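Local coordinates for protein PHB depolymerase (Penicillium funiculosum, PDB 2D81) that hydrolyses the ester bonds of the biopolyester polyhydroxybutyrate, using a circularly permuted alpha/beta-hydrolase fold, at residues Ser16-Gly21 against Val42-Pro47; Asp49-Gln54 against Ala271-Gly276; Asn62-Ile67 against Gly105-Asn110; Gly79-Ser84 against Ala295-Gly300. All coordinates share one frame; numbering follows the deposited sequence.

Overall arrangement
From the N terminus, contact 1 closes first: the end of strand 13-18 and the bend before helix 20-31 meet the end of strand 39-43 and the loop after it, within a beta-alpha-beta unit. Contact 2 opens just beyond, pairing the loop at 49-54 with the turn at 271-276, and so spans most of the chain. Contact 3 lies wholly within that span and sets the loop before helix 68-77 on the first turn of helix 106-116, where Met109 also touches Gly45 of contact 1. Contact 4, joining 79-84 to the loop before helix 301-314, crosses contacts 2 and 3. A salt bridge from Arg52 to Asp296 ties contact 2 to contact 4, and Gln54 meets Ser66 between contacts 2 and 3.

Contact 1 (Ser16-Gly21 against Val42-Pro47); sequences SGLASG and VFAGGP
Ser16 OG lies 4.2 Å from Phe43 CE1, at the rim of the phenyl ring and near its plane, while its polar bonds go to His224 and Tyr247. Gly17 O then takes the amide of Phe43, with N to O at 2.9 Å. The same oxygen sits in the plane of the Phe43 ring at its edge, 3.5 Å from CD1. A CB on Gly17 would run into Gly21 O, which the turn into helix 20-31 brings close. Leu18 pairs with Phe43 as parallel strand neighbours and shares its face of the sheet; its CG stands anti to the backbone N (chi1 174°), and CD1 packs 3.8 Å from Phe43 CB, the two side chains crossing at about a right angle. Replacing Phe43 by an alanine would probably open a gap beside Ser16 and leave Phe137 and Tyr94 without the ring they pack on. Next comes the sharp bend between strand and helix known as the nucleophile elbow of alpha/beta hydrolases. Ala19 occupies its apex with a positive phi of 61°, consistent with its being the engineered serine-to-alanine site of this variant. Its N reaches Phe43 O at 2.8 Å in an almost straight bond (171°), and its CA-H points at Ala44 O, with CA 3.1 Å from that oxygen. Ser20 begins the helix, touches the bound hydroxybutyrate trimer and makes a weak bond through OG to Trp285. Gly21 N closes the first turn weakly on Leu18 O at 2.7 Å.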
loop_
_atom_site.group_PDB
_atom_site.type_symbol
_atom_site.label_atom_id
_atom_site.label_comp_id
_atom_site.label_asym_id
_atom_site.label_seq_id
_atom_site.Cartn_x
_atom_site.Cartn_y
_atom_site.Cartn_z
ATOM N N SER A 16 -0.868 3.512 -0.229
ATOM C CA SER A 16 -1.965 2.549 -0.351
ATOM C C SER A 16 -1.450 1.254 -0.969
ATOM O O SER A 16 -0.320 1.198 -1.453
ATOM C CB SER A 16 -3.107 3.120 -1.212
ATOM O OG SER A 16 -2.760 3.197 -2.585
ATOM N N GLY A 17 -2.278 0.215 -0.954
ATOM C CA GLY A 17 -1.875 -1.042 -1.557
ATOM C C GLY A 17 -2.976 -2.080 -1.573
ATOM O O GLY A 17 -4.013 -1.908 -0.931
ATOM N N LEU A 18 -2.747 -3.159 -2.318
ATOM C CA LEU A 18 -3.722 -4.240 -2.449
ATOM C C LEU A 18 -3.276 -5.487 -1.691
ATOM O O LEU A 18 -2.136 -5.928 -1.828
ATOM C CB LEU A 18 -3.910 -4.601 -3.922
ATOM C CG LEU A 18 -4.805 -5.812 -4.205
ATOM C CD1 LEU A 18 -6.265 -5.467 -3.924
ATOM C CD2 LEU A 18 -4.630 -6.232 -5.653
ATOM N N ALA A 19 -4.189 -6.053 -0.907
ATOM C CA ALA A 19 -3.986 -7.355 -0.280
ATOM C C ALA A 19 -2.784 -7.344 0.664
ATOM O O ALA A 19 -2.799 -6.636 1.673
ATOM C CB ALA A 19 -3.821 -8.426 -1.353
ATOM N N SER A 20 -1.744 -8.116 0.353
ATOM C CA SER A 20 -0.546 -8.066 1.187
ATOM C C SER A 20 0.019 -6.649 1.142
ATOM O O SER A 20 0.601 -6.172 2.117
ATOM C CB SER A 20 0.513 -9.080 0.714
ATOM O OG SER A 20 1.013 -8.780 -0.583
ATOM N N GLY A 21 -0.175 -5.977 0.010
ATOM C CA GLY A 21 0.220 -4.583 -0.104
ATOM C C GLY A 21 -0.691 -3.660 0.684
ATOM O O GLY A 21 -0.275 -2.582 1.119
ATOM N N VAL A 42 -6.285 1.247 1.978
ATOM C CA VAL A 42 -6.126 -0.201 1.997
ATOM C C VAL A 42 -7.187 -0.862 1.122
ATOM O O VAL A 42 -8.385 -0.711 1.370
ATOM C CB VAL A 42 -6.248 -0.755 3.439
ATOM C CG1 VAL A 42 -6.078 -2.275 3.434
ATOM C CG2 VAL A 42 -5.206 -0.103 4.334
ATOM N N PHE A 43 -6.741 -1.579 0.092
ATOM C CA PHE A 43 -7.636 -2.371 -0.748
ATOM C C PHE A 43 -7.526 -3.846 -0.366
ATOM O O PHE A 43 -6.495 -4.477 -0.607
ATOM C CB PHE A 43 -7.277 -2.236 -2.236
ATOM C CG PHE A 43 -7.393 -0.834 -2.781
ATOM C CD1 PHE A 43 -6.330 0.060 -2.678
ATOM C CD2 PHE A 43 -8.551 -0.424 -3.434
ATOM C CE1 PHE A 43 -6.418 1.342 -3.221
ATOM C CE2 PHE A 43 -8.652 0.859 -3.982
ATOM C CZ PHE A 43 -7.582 1.740 -3.876
ATOM N N ALA A 44 -8.587 -4.386 0.227
ATOM C CA ALA A 44 -8.668 -5.817 0.508
ATOM C C ALA A 44 -7.463 -6.290 1.314
ATOM O O ALA A 44 -6.834 -7.296 0.979
ATOM C CB ALA A 44 -8.772 -6.603 -0.804
ATOM N N GLY A 45 -7.148 -5.548 2.371
ATOM C CA GLY A 45 -6.142 -5.979 3.327
ATOM C C GLY A 45 -6.795 -6.297 4.662
ATOM O O GLY A 45 -7.933 -6.754 4.699
ATOM N N GLY A 46 -6.088 -6.048 5.762
ATOM C CA GLY A 46 -6.628 -6.393 7.064
ATOM C C GLY A 46 -5.981 -5.660 8.224
ATOM O O GLY A 46 -5.115 -4.804 8.023
ATOM N N PRO A 47 -6.372 -5.998 9.464
ATOM C CA PRO A 47 -5.860 -5.388 10.694
ATOM C C PRO A 47 -4.340 -5.261 10.805
ATOM O O PRO A 47 -3.591 -6.178 10.462
ATOM C CB PRO A 47 -6.442 -6.280 11.787
ATOM C CG PRO A 47 -7.748 -6.707 11.196
ATOM C CD PRO A 47 -7.343 -7.061 9.782
#

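Contact 2 (Asp49-Gln54 against Ala271-Gly276); sequences DCARNQ and AIWNGG
Arg52 and Trp273 face each other with CA atoms 5.2 Å apart, the first loop arriving there through a type I beta turn from Asp49 to Arg52. The arginine chain lies over one face of the indole: CG stands 4.1 Å from the centroid of the five-membered ring, a CH-pi contact almost on the ring normal. A bend at chi3 (-73°) turns NE out of the line of the chain, and beyond it the guanidinium lies with one face toward Trp273 NE1, its plane 39° from the indole. In that position Arg52 NE meets the syn lone pair of Asp49 OD2 at 2.8 Å, a salt bridge in the guanidinium plane, and NH1 reaches Asp296. An alanine in place of Trp273 would probably uncover this face of Arg52, leaving its methylenes held mainly by the polar bonds of the guanidinium, and take the indole N-H from Ser293 O. Next to it, Asn274 ND2 gives a hydrogen bond to Gln54 O at 2.9 Å, approaching from above the carbonyl plane, and a weak one to Arg52 O at 3.2 Å. A water bridges the backbones, donating to Arg52 O at 2.7 Å and, at longer range, to Trp273 O. With the side chain of Ala51 about 7 Å from the bound trimer, the contact joins the disulfide-bearing loop of Cys50 to the turn of the beta hairpin formed by antiparallel strands 269-271 and 277-280.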
loop_
_atom_site.group_PDB
_atom_site.type_symbol
_atom_site.label_atom_id
_atom_site.label_comp_id
_atom_site.label_asym_id
_atom_site.label_seq_id
_atom_site.Cartn_x
_atom_site.Cartn_y
_atom_site.Cartn_z
ATOM N N ASP A 49 -1.084 -5.734 12.511
ATOM C CA ASP A 49 -0.555 -6.745 13.437
ATOM C C ASP A 49 -1.465 -7.972 13.492
ATOM O O ASP A 49 -1.399 -8.758 14.436
ATOM C CB ASP A 49 -0.393 -6.154 14.850
ATOM C CG ASP A 49 0.676 -6.872 15.678
ATOM O OD1 ASP A 49 0.386 -7.274 16.826
ATOM O OD2 ASP A 49 1.815 -7.018 15.190
ATOM N N CYS A 50 -2.298 -8.142 12.469
ATOM C CA CYS A 50 -3.291 -9.218 12.469
ATOM C C CYS A 50 -2.663 -10.585 12.737
ATOM O O CYS A 50 -3.188 -11.377 13.519
ATOM C CB CYS A 50 -4.040 -9.264 11.129
ATOM S SG CYS A 50 -5.571 -10.260 11.218
ATOM N N ALA A 51 -1.533 -10.859 12.091
ATOM C CA ALA A 51 -1.002 -12.217 12.054
ATOM C C ALA A 51 0.052 -12.507 13.116
ATOM O O ALA A 51 0.720 -13.539 13.057
ATOM C CB ALA A 51 -0.432 -12.514 10.668
ATOM N N ARG A 52 0.212 -11.612 14.088
ATOM C CA ARG A 52 1.265 -11.813 15.079
ATOM C C ARG A 52 0.896 -12.883 16.100
ATOM O O ARG A 52 1.740 -13.697 16.478
ATOM C CB ARG A 52 1.603 -10.505 15.806
ATOM C CG ARG A 52 2.786 -10.649 16.767
ATOM C CD ARG A 52 3.101 -9.354 17.498
ATOM N NE ARG A 52 3.738 -8.354 16.643
ATOM C CZ ARG A 52 5.053 -8.232 16.472
ATOM N NH1 ARG A 52 5.530 -7.287 15.675
ATOM N NH2 ARG A 52 5.892 -9.044 17.105
ATOM N N ASN A 53 -0.359 -12.887 16.545
ATOM C CA ASN A 53 -0.770 -13.793 17.616
ATOM C C ASN A 53 -1.935 -14.711 17.256
ATOM O O ASN A 53 -2.496 -15.386 18.123
ATOM C CB ASN A 53 -1.112 -12.996 18.879
ATOM C CG ASN A 53 0.083 -12.242 19.428
ATOM O OD1 ASN A 53 0.201 -11.029 19.261
ATOM N ND2 ASN A 53 0.986 -12.964 20.080
ATOM N N GLN A 54 -2.296 -14.732 15.978
ATOM C CA GLN A 54 -3.202 -15.744 15.452
ATOM C C GLN A 54 -2.699 -16.111 14.063
ATOM O O GLN A 54 -2.030 -15.307 13.409
ATOM C CB GLN A 54 -4.631 -15.195 15.385
ATOM C CG GLN A 54 -4.846 -14.115 14.338
ATOM C CD GLN A 54 -6.064 -13.256 14.625
ATOM O OE1 GLN A 54 -7.134 -13.765 14.971
ATOM N NE2 GLN A 54 -5.909 -11.944 14.475
ATOM N N ALA A 271 10.938 -18.807 9.586
ATOM C CA ALA A 271 10.100 -18.803 10.776
ATOM C C ALA A 271 9.261 -17.532 10.745
ATOM O O ALA A 271 9.777 -16.449 10.461
ATOM C CB ALA A 271 10.965 -18.831 12.029
ATOM N N ILE A 272 7.968 -17.656 11.018
ATOM C CA ILE A 272 7.107 -16.477 11.048
ATOM C C ILE A 272 6.582 -16.240 12.459
ATOM O O ILE A 272 6.947 -16.964 13.389
ATOM C CB ILE A 272 5.924 -16.609 10.059
ATOM C CG1 ILE A 272 5.166 -17.916 10.297
ATOM C CG2 ILE A 272 6.442 -16.551 8.629
ATOM C CD1 ILE A 272 3.896 -18.037 9.458
ATOM N N TRP A 273 5.742 -15.220 12.628
ATOM C CA TRP A 273 5.305 -14.831 13.966
ATOM C C TRP A 273 4.712 -15.979 14.775
ATOM O O TRP A 273 5.031 -16.139 15.954
ATOM C CB TRP A 273 4.286 -13.689 13.902
ATOM C CG TRP A 273 4.904 -12.330 13.762
ATOM C CD1 TRP A 273 6.050 -11.883 14.357
ATOM C CD2 TRP A 273 4.371 -11.217 13.032
ATOM N NE1 TRP A 273 6.263 -10.559 14.046
ATOM C CE2 TRP A 273 5.246 -10.127 13.233
ATOM C CE3 TRP A 273 3.237 -11.034 12.230
ATOM C CZ2 TRP A 273 5.023 -8.869 12.661
ATOM C CZ3 TRP A 273 3.013 -9.783 11.662
ATOM C CH2 TRP A 273 3.904 -8.717 11.881
ATOM N N ASN A 274 3.848 -16.775 14.153
ATOM C CA ASN A 274 3.256 -17.913 14.849
ATOM C C ASN A 274 2.811 -18.986 13.865
ATOM O O ASN A 274 2.514 -18.693 12.705
ATOM C CB ASN A 274 2.062 -17.452 15.693
ATOM C CG ASN A 274 0.814 -17.218 14.862
ATOM O OD1 ASN A 274 0.060 -18.150 14.572
ATOM N ND2 ASN A 274 0.595 -15.972 14.463
ATOM N N GLY A 275 2.773 -20.230 14.331
ATOM C CA GLY A 275 2.334 -21.321 13.481
ATOM C C GLY A 275 3.465 -22.015 12.744
ATOM O O GLY A 275 3.222 -22.883 11.906
ATOM N N GLY A 276 4.703 -21.629 13.043
ATOM C CA GLY A 276 5.845 -22.325 12.477
ATOM C C GLY A 276 6.593 -21.579 11.386
ATOM O O GLY A 276 7.151 -20.508 11.620
HETATM O O HOH W 1 3.636 -14.261 18.267
#

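Contact 3 (Asn62-Ile67 against Gly105-Asn110); sequences NGYPSI and GPNVMN
Asn62 and Asn107 meet at the N-terminal end of helix 106-116, where the side chain of Asn62, from a separate loop, accepts a backbone N-H of the first turn. Asn62 OD1 takes the backbone N of Asn107 at 2.9 Å in a nearly straight bond (168°), the donor tilted slightly from the plane of the side-chain carbonyl. CG of Asn62 stands anti to its own backbone N (chi1 -157°), on the way to the helix end. Packing is tight around this oxygen: Pro106 CD lies 3.1 Å from Asn62 OD1, and Gly105, the N-cap residue, would drive a CB straight into it. The partial positive charge of the helix start probably strengthens the hold on OD1. The amide groups of Asn62 and Asn107 lie almost parallel. One residue on, Gly63 O presses against the helix, 3.1 Å from Asn107 CB and 3.5 Å from Val108 CG2. That same methyl meets Pro65 CD at 4.0 Å, so one methyl of Val108 packs against both the loop backbone and a proline ring that also touches Cys50 and Cys59. Pro65 O accepts a hydrogen bond from the side-chain NE2 of Gln111. The outer side is looser. Tyr64 leaves the backbone away from the helix and is exposed to solvent, yet its ring swings back over Asn107, stacking on the amide with planes 25° apart. The closing touch is a CH-pi contact, with Asn107 CB 4.1 Å from the centroid of the Tyr64 ring, over its centre.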
loop_
_atom_site.group_PDB
_atom_site.type_symbol
_atom_site.label_atom_id
_atom_site.label_comp_id
_atom_site.label_asym_id
_atom_site.label_seq_id
_atom_site.Cartn_x
_atom_site.Cartn_y
_atom_site.Cartn_z
ATOM N N ASN A 62 -12.155 -14.523 4.424
ATOM C CA ASN A 62 -13.365 -13.869 4.908
ATOM C C ASN A 62 -13.777 -14.344 6.290
ATOM O O ASN A 62 -14.962 -14.411 6.609
ATOM C CB ASN A 62 -14.514 -14.066 3.917
ATOM C CG ASN A 62 -15.581 -12.994 4.053
ATOM O OD1 ASN A 62 -15.275 -11.839 4.358
ATOM N ND2 ASN A 62 -16.834 -13.365 3.808
ATOM N N GLY A 63 -12.783 -14.667 7.109
ATOM C CA GLY A 63 -13.043 -14.954 8.504
ATOM C C GLY A 63 -13.121 -13.703 9.361
ATOM O O GLY A 63 -13.106 -12.578 8.854
ATOM N N TYR A 64 -13.216 -13.908 10.671
ATOM C CA TYR A 64 -13.271 -12.808 11.626
ATOM C C TYR A 64 -12.035 -12.812 12.523
ATOM O O TYR A 64 -12.093 -13.285 13.659
ATOM C CB TYR A 64 -14.515 -12.924 12.516
ATOM C CG TYR A 64 -15.835 -12.629 11.837
ATOM C CD1 TYR A 64 -16.422 -13.545 10.963
ATOM C CD2 TYR A 64 -16.511 -11.435 12.089
ATOM C CE1 TYR A 64 -17.650 -13.281 10.360
ATOM C CE2 TYR A 64 -17.738 -11.160 11.492
ATOM C CZ TYR A 64 -18.302 -12.085 10.632
ATOM O OH TYR A 64 -19.518 -11.816 10.046
ATOM N N PRO A 65 -10.903 -12.286 12.034
ATOM C CA PRO A 65 -9.711 -12.284 12.886
ATOM C C PRO A 65 -9.936 -11.457 14.148
ATOM O O PRO A 65 -10.671 -10.469 14.129
ATOM C CB PRO A 65 -8.639 -11.683 11.981
ATOM C CG PRO A 65 -9.426 -10.761 11.096
ATOM C CD PRO A 65 -10.639 -11.603 10.756
ATOM N N SER A 66 -9.308 -11.867 15.246
ATOM C CA SER A 66 -9.389 -11.095 16.479
ATOM C C SER A 66 -8.524 -9.848 16.353
ATOM O O SER A 66 -7.450 -9.888 15.751
ATOM C CB SER A 66 -8.908 -11.929 17.667
ATOM O OG SER A 66 -8.982 -11.181 18.871
ATOM N N ILE A 67 -8.986 -8.742 16.923
ATOM C CA ILE A 67 -8.170 -7.538 16.973
ATOM C C ILE A 67 -7.961 -7.065 18.408
ATOM O O ILE A 67 -7.506 -5.946 18.641
ATOM C CB ILE A 67 -8.804 -6.387 16.163
ATOM C CG1 ILE A 67 -10.195 -6.065 16.709
ATOM C CG2 ILE A 67 -8.861 -6.762 14.689
ATOM C CD1 ILE A 67 -10.782 -4.765 16.166
ATOM N N GLY A 105 -11.383 -10.438 2.280
ATOM C CA GLY A 105 -12.829 -10.398 2.429
ATOM C C GLY A 105 -13.411 -9.308 3.309
ATOM O O GLY A 105 -12.706 -8.732 4.140
ATOM N N PRO A 106 -14.715 -9.014 3.153
ATOM C CA PRO A 106 -15.419 -7.987 3.925
ATOM C C PRO A 106 -15.249 -8.157 5.432
ATOM O O PRO A 106 -15.093 -7.178 6.154
ATOM C CB PRO A 106 -16.876 -8.161 3.490
ATOM C CG PRO A 106 -16.752 -8.658 2.093
ATOM C CD PRO A 106 -15.629 -9.659 2.193
ATOM N N ASN A 107 -15.278 -9.399 5.905
ATOM C CA ASN A 107 -15.209 -9.647 7.342
ATOM C C ASN A 107 -13.831 -9.288 7.900
ATOM O O ASN A 107 -13.710 -8.847 9.041
ATOM C CB ASN A 107 -15.540 -11.115 7.640
ATOM C CG ASN A 107 -16.994 -11.461 7.346
ATOM O OD1 ASN A 107 -17.322 -12.612 7.049
ATOM N ND2 ASN A 107 -17.874 -10.472 7.440
ATOM N N VAL A 108 -12.793 -9.470 7.090
ATOM C CA VAL A 108 -11.441 -9.113 7.501
ATOM C C VAL A 108 -11.234 -7.607 7.404
ATOM O O VAL A 108 -10.733 -6.981 8.337
ATOM C CB VAL A 108 -10.385 -9.829 6.631
ATOM C CG1 VAL A 108 -8.980 -9.393 7.036
ATOM C CG2 VAL A 108 -10.534 -11.342 6.785
ATOM N N MET A 109 -11.626 -7.019 6.281
ATOM C CA MET A 109 -11.507 -5.573 6.138
ATOM C C MET A 109 -12.325 -4.817 7.181
ATOM O O MET A 109 -11.913 -3.754 7.643
ATOM C CB MET A 109 -11.909 -5.135 4.727
ATOM C CG MET A 109 -10.762 -5.169 3.727
ATOM S SD MET A 109 -9.411 -4.032 4.182
ATOM C CE MET A 109 -10.194 -2.447 3.839
ATOM N N ASN A 110 -13.473 -5.364 7.569
ATOM C CA ASN A 110 -14.296 -4.711 8.579
ATOM C C ASN A 110 -13.586 -4.651 9.928
ATOM O O ASN A 110 -13.773 -3.700 10.686
ATOM C CB ASN A 110 -15.633 -5.434 8.747
ATOM C CG ASN A 110 -16.545 -4.740 9.745
ATOM O OD1 ASN A 110 -17.048 -3.640 9.489
ATOM N ND2 ASN A 110 -16.752 -5.371 10.894
#

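Contact 4 (Gly79-Ser84 against Ala295-Gly300); sequences GNQIAS and ADQIGG
Gln81 O receives the backbone N of Ile298 at 2.8 Å, nearly along the C=O axis, and this bond is the polar link between the two loops. The Ile298 side chain follows the same direction: CG1, anti to the carbonyl carbon (chi1 -65°), comes to 3.3 Å from Gln81 O. Beyond it CD1 reaches over the loop, 3.6 Å from Asn80 O and 3.7 Å from Ile82 CA. On the other flank Gln81 and Gln297 run side by side, pointing the same way, with Gln297 NE2 3.7 Å from Gln81 CB. Ile82 makes a lighter touch, its CG2 4.3 Å from Asp296 O. Each loop is shaped by a bond of its own. Gly79 N closes on Ile82 O, and a type II beta turn from Gln297 to Gly300 presents Ile298 at its second position; Gly299 takes the third with a positive phi that calls for glycine. Further out, Gly300 leads into helix 301-314 as its N-cap residue, Asp296 is held by Arg52 and, through its carbonyl, by Tyr48, and Ile82 and Gln297 both rest on Trp77 of helix 68-77. The pairing thus rests on one main-chain bond and on van der Waals contacts, mostly of carbon with carbonyl oxygen and one of amide nitrogen with a methylene, with no charge across it; the Ile298 side chain probably screens part of the Gln81 carbonyl.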
loop_
_atom_site.group_PDB
_atom_site.type_symbol
_atom_site.label_atom_id
_atom_site.label_comp_id
_atom_site.label_asym_id
_atom_site.label_seq_id
_atom_site.Cartn_x
_atom_site.Cartn_y
_atom_site.Cartn_z
ATOM N N GLY A 79 4.475 5.517 20.373
ATOM C CA GLY A 79 5.548 6.404 20.782
ATOM C C GLY A 79 6.892 5.715 20.926
ATOM O O GLY A 79 7.913 6.372 21.147
ATOM N N ASN A 80 6.896 4.391 20.805
ATOM C CA ASN A 80 8.130 3.621 20.868
ATOM C C ASN A 80 8.325 2.760 19.626
ATOM O O ASN A 80 9.023 3.170 18.699
ATOM C CB ASN A 80 8.149 2.753 22.130
ATOM C CG ASN A 80 8.406 3.565 23.384
ATOM O OD1 ASN A 80 9.438 4.227 23.504
ATOM N ND2 ASN A 80 7.468 3.522 24.324
ATOM N N GLN A 81 7.717 1.575 19.599
ATOM C CA GLN A 81 7.854 0.690 18.443
ATOM C C GLN A 81 7.075 1.184 17.226
ATOM O O GLN A 81 7.334 0.755 16.101
ATOM C CB GLN A 81 7.405 -0.734 18.791
ATOM C CG GLN A 81 8.257 -1.402 19.853
ATOM C CD GLN A 81 7.591 -1.400 21.210
ATOM O OE1 GLN A 81 6.996 -0.403 21.620
ATOM N NE2 GLN A 81 7.697 -2.516 21.923
ATOM N N ILE A 82 6.117 2.077 17.454
ATOM C CA ILE A 82 5.440 2.765 16.359
ATOM C C ILE A 82 5.272 4.238 16.712
ATOM O O ILE A 82 5.388 4.620 17.878
ATOM C CB ILE A 82 4.039 2.165 16.072
ATOM C CG1 ILE A 82 3.137 2.312 17.300
ATOM C CG2 ILE A 82 4.172 0.699 15.670
ATOM C CD1 ILE A 82 1.714 1.836 17.070
ATOM N N ALA A 83 5.005 5.064 15.705
ATOM C CA ALA A 83 4.739 6.477 15.946
ATOM C C ALA A 83 3.475 6.613 16.792
ATOM O O ALA A 83 2.617 5.733 16.779
ATOM C CB ALA A 83 4.569 7.212 14.619
ATOM N N SER A 84 3.366 7.716 17.525
ATOM C CA SER A 84 2.214 7.937 18.394
ATOM C C SER A 84 0.900 7.720 17.649
ATOM O O SER A 84 0.685 8.282 16.576
ATOM C CB SER A 84 2.241 9.358 18.960
ATOM O OG SER A 84 1.065 9.622 19.706
ATOM N N ALA A 295 8.398 -6.850 11.705
ATOM C CA ALA A 295 7.922 -6.559 10.353
ATOM C C ALA A 295 6.953 -5.378 10.274
ATOM O O ALA A 295 6.962 -4.633 9.293
ATOM C CB ALA A 295 7.268 -7.804 9.750
ATOM N N ASP A 296 6.109 -5.216 11.292
ATOM C CA ASP A 296 5.120 -4.142 11.273
ATOM C C ASP A 296 5.418 -3.023 12.267
ATOM O O ASP A 296 4.541 -2.223 12.600
ATOM C CB ASP A 296 3.708 -4.708 11.508
ATOM C CG ASP A 296 3.516 -5.297 12.900
ATOM O OD1 ASP A 296 4.508 -5.531 13.624
ATOM O OD2 ASP A 296 2.348 -5.544 13.266
ATOM N N GLN A 297 6.667 -2.952 12.716
ATOM C CA GLN A 297 7.094 -1.902 13.639
ATOM C C GLN A 297 8.214 -1.080 13.010
ATOM O O GLN A 297 8.779 -1.464 11.987
ATOM C CB GLN A 297 7.579 -2.527 14.950
ATOM C CG GLN A 297 6.527 -3.399 15.638
ATOM C CD GLN A 297 7.098 -4.215 16.785
ATOM O OE1 GLN A 297 8.109 -4.896 16.628
ATOM N NE2 GLN A 297 6.447 -4.156 17.941
ATOM N N ILE A 298 8.527 0.059 13.615
ATOM C CA ILE A 298 9.660 0.855 13.163
ATOM C C ILE A 298 10.889 -0.053 13.085
ATOM O O ILE A 298 11.166 -0.813 14.011
ATOM C CB ILE A 298 9.921 2.034 14.137
ATOM C CG1 ILE A 298 8.723 2.992 14.111
ATOM C CG2 ILE A 298 11.201 2.775 13.740
ATOM C CD1 ILE A 298 8.698 4.019 15.254
ATOM N N GLY A 299 11.603 0.006 11.965
ATOM C CA GLY A 299 12.759 -0.858 11.790
ATOM C C GLY A 299 12.498 -2.162 11.050
ATOM O O GLY A 299 13.444 -2.851 10.665
ATOM N N GLY A 300 11.228 -2.514 10.854
ATOM C CA GLY A 300 10.916 -3.640 9.991
ATOM C C GLY A 300 11.654 -3.454 8.680
ATOM O O GLY A 300 11.602 -2.372 8.095
#